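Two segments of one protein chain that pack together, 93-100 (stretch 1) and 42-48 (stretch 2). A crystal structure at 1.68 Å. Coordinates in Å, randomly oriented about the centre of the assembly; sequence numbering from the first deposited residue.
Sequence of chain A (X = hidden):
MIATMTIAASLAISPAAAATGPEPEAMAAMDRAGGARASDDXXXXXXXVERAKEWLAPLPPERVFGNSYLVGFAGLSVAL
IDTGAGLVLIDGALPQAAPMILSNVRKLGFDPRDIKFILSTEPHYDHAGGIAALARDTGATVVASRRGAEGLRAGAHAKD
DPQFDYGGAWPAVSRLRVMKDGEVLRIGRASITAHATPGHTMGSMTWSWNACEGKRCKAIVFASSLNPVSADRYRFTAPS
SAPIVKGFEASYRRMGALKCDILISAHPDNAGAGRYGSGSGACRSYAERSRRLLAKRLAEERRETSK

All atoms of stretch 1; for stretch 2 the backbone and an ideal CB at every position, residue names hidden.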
# COMPACT_ATOMS: atom_id res chain seq x y z
N ALA A 93 6.56 -4.47 1.55
CA ALA A 93 6.51 -5.88 1.15
C ALA A 93 6.63 -6.81 2.37
O ALA A 93 6.12 -6.52 3.47
CB ALA A 93 7.54 -6.17 0.03
N LEU A 94 7.22 -8.01 2.15
CA LEU A 94 7.34 -9.04 3.19
C LEU A 94 8.55 -8.76 4.10
O LEU A 94 9.42 -7.95 3.78
CB LEU A 94 7.54 -10.40 2.53
CG LEU A 94 6.34 -10.90 1.72
CD1 LEU A 94 6.83 -12.17 0.99
CD2 LEU A 94 5.31 -11.33 2.65
N PRO A 95 8.62 -9.41 5.28
CA PRO A 95 9.78 -9.12 6.15
C PRO A 95 11.13 -9.33 5.46
O PRO A 95 12.07 -8.53 5.62
CB PRO A 95 9.57 -10.09 7.33
CG PRO A 95 7.98 -10.20 7.38
CD PRO A 95 7.63 -10.32 5.92
N GLN A 96 11.29 -10.43 4.72
CA GLN A 96 12.57 -10.69 4.10
C GLN A 96 12.84 -9.77 2.92
O GLN A 96 13.96 -9.77 2.41
CB GLN A 96 12.63 -12.16 3.65
CG GLN A 96 11.64 -12.53 2.51
CD GLN A 96 10.28 -13.10 3.01
OE1 GLN A 96 9.70 -12.64 4.01
NE2 GLN A 96 9.78 -14.09 2.28
N ALA A 97 11.86 -8.93 2.52
CA ALA A 97 12.09 -7.98 1.44
C ALA A 97 12.80 -6.74 1.91
O ALA A 97 13.29 -5.96 1.07
CB ALA A 97 10.78 -7.53 0.81
N ALA A 98 12.87 -6.49 3.22
CA ALA A 98 13.45 -5.21 3.64
C ALA A 98 14.87 -5.01 3.11
O ALA A 98 15.15 -3.94 2.52
CB ALA A 98 13.35 -5.09 5.16
N PRO A 99 15.78 -5.97 3.22
CA PRO A 99 17.12 -5.76 2.62
C PRO A 99 17.09 -5.56 1.10
O PRO A 99 17.94 -4.82 0.58
CB PRO A 99 17.88 -7.05 2.96
CG PRO A 99 17.01 -7.85 3.81
CD PRO A 99 15.64 -7.28 3.90
N MET A 100 16.18 -6.24 0.39
CA MET A 100 16.08 -6.09 -1.07
C MET A 100 15.62 -4.69 -1.43
O MET A 100 16.13 -4.07 -2.36
CB MET A 100 15.11 -7.18 -1.59
CG MET A 100 15.42 -8.68 -1.10
SD MET A 100 13.94 -9.68 -1.51
CE MET A 100 14.42 -11.22 -0.75
N UNK A 42 14.06 -10.81 14.17
CA UNK A 42 12.60 -10.98 14.17
C UNK A 42 11.92 -10.15 13.09
O UNK A 42 10.75 -10.43 12.73
CB UNK A 42 12.03 -10.60 15.54
N UNK A 43 12.57 -9.07 12.68
CA UNK A 43 11.90 -8.17 11.75
C UNK A 43 12.10 -8.57 10.28
O UNK A 43 11.37 -8.07 9.39
CB UNK A 43 12.41 -6.74 11.97
N UNK A 44 13.02 -9.49 10.01
CA UNK A 44 13.18 -9.97 8.62
C UNK A 44 13.01 -11.47 8.49
O UNK A 44 13.17 -12.00 7.38
CB UNK A 44 14.56 -9.58 8.08
N UNK A 45 12.68 -12.19 9.57
CA UNK A 45 12.52 -13.63 9.45
C UNK A 45 11.44 -13.94 8.40
O UNK A 45 10.38 -13.32 8.44
CB UNK A 45 12.16 -14.25 10.80
N UNK A 46 11.73 -14.78 7.37
CA UNK A 46 10.87 -14.83 6.17
C UNK A 46 9.47 -15.35 6.45
O UNK A 46 9.24 -16.18 7.36
CB UNK A 46 11.52 -15.71 5.10
N UNK A 47 8.52 -14.81 5.69
CA UNK A 47 7.15 -15.31 5.62
C UNK A 47 6.78 -15.73 4.21
O UNK A 47 7.26 -15.19 3.24
CB UNK A 47 6.17 -14.25 6.12
N UNK A 48 5.80 -16.63 4.12
CA UNK A 48 5.17 -17.01 2.85
C UNK A 48 6.20 -17.28 1.76
O UNK A 48 6.17 -16.70 0.67
CB UNK A 48 4.21 -15.91 2.39

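Position 42 lies beyond the reach of stretch 1: nothing there comes within 5.5 Å of its ideal CB. Its phi of -64° suits a proline ring, but many other residues would be equally at home. The deposited residue is P42, whose ring makes no contact with stretch 1.

At position 43 the CB again finds no neighbour in stretch 1, and CA-to-CB points sideways, so this contact places little restriction on the side chain. The backbone matters more, because the carbonyl O of 43 lies 3.4 Å from CB of P95. The residue is L43; its side chain leads away and leaves the carbonyl to meet the proline ring.

At position 44 the backbones run close, CA of 44 lying 4.3 Å from CA of P95. The ideal CB points sideways, 3.7 Å from O of P95 and 4.9 Å from CD of P99. Such a place suits a small or slender side chain with some apolar surface, and alanine, serine, threonine or valine could be considered. The deposited T44 has chi1 near +60° (p); CG2 of T44 lies 3.6 Å from O of P95, and looser against CD of P99 at 4.3 Å and CB of A98 at 4.4 Å. The backbone contributes as well: CA of T44 makes a CA-H...O contact with O of P95 at 3.5 Å, and O of T44 lies 3.6 Å from CA of Q96.

At position 45 CA-to-CB points away from stretch 1, so a long polar or charged side chain would be well accommodated. R45 fits this description, extending with chi1 and chi2 both t, and its NE and NH2 form hydrogen bonds elsewhere in the structure. O of R45, however, turns back to within 3.5 Å of CB of P95.

Position 46 has a phi of -65° and a psi of 147°, an extended conformation compatible with proline but open to many residues. Its ideal CB lies sideways, 3.6 Å from CD of Q96, so a compact side chain could rest against that amide. P46 does so, its CB 3.8 Å from CD of Q96.

Position 47 presents its backbone to the Q96 amide, which offers both an acceptor and a donor. Proline would lack the N-H needed here; every other standard residue has it. The ideal CB is 4.2 Å from CD of P95 and 4.6 Å from CD2 of L94, which favours an apolar side chain. M47 meets both demands. N of M47 donates to OE1 of Q96 at 3.0 Å, while NE2 of Q96 donates to O of M47 at 2.9 Å; both bonds are nearly linear, and the amide, carrying acceptor and donor, serves both backbone groups. The flexible thioether places SD of M47 3.6 Å from CG of P95.

Position 48 has positive phi and psi (46°/55°), for which glycine or asparagine might be expected. Its ideal CB stands 4.7 Å from CD2 of L94. The deposited A48 adds just a methyl here.

Stretch 2 42-48: PLTRPMA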
# COMPACT_ATOMS: atom_id res chain seq x y z
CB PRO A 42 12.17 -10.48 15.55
CG PRO A 42 13.30 -9.65 16.04
CD PRO A 42 14.57 -10.19 15.40
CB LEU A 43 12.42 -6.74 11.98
CG LEU A 43 12.31 -6.18 13.40
CD1 LEU A 43 12.69 -4.68 13.37
CD2 LEU A 43 10.90 -6.46 13.94
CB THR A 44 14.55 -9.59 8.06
OG1 THR A 44 15.58 -10.24 8.85
CG2 THR A 44 14.72 -8.07 8.04
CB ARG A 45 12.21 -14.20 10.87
CG ARG A 45 12.12 -15.73 10.97
CD ARG A 45 11.77 -16.22 12.42
NE ARG A 45 12.74 -15.66 13.35
CZ ARG A 45 12.43 -14.82 14.34
NH1 ARG A 45 11.18 -14.44 14.55
NH2 ARG A 45 13.42 -14.29 15.06
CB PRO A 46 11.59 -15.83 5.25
CG PRO A 46 13.02 -15.79 5.76
CD PRO A 46 12.96 -15.61 7.21
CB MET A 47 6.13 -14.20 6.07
CG MET A 47 6.44 -13.84 7.51
SD MET A 47 5.31 -12.53 8.12
CE MET A 47 3.84 -13.50 8.30
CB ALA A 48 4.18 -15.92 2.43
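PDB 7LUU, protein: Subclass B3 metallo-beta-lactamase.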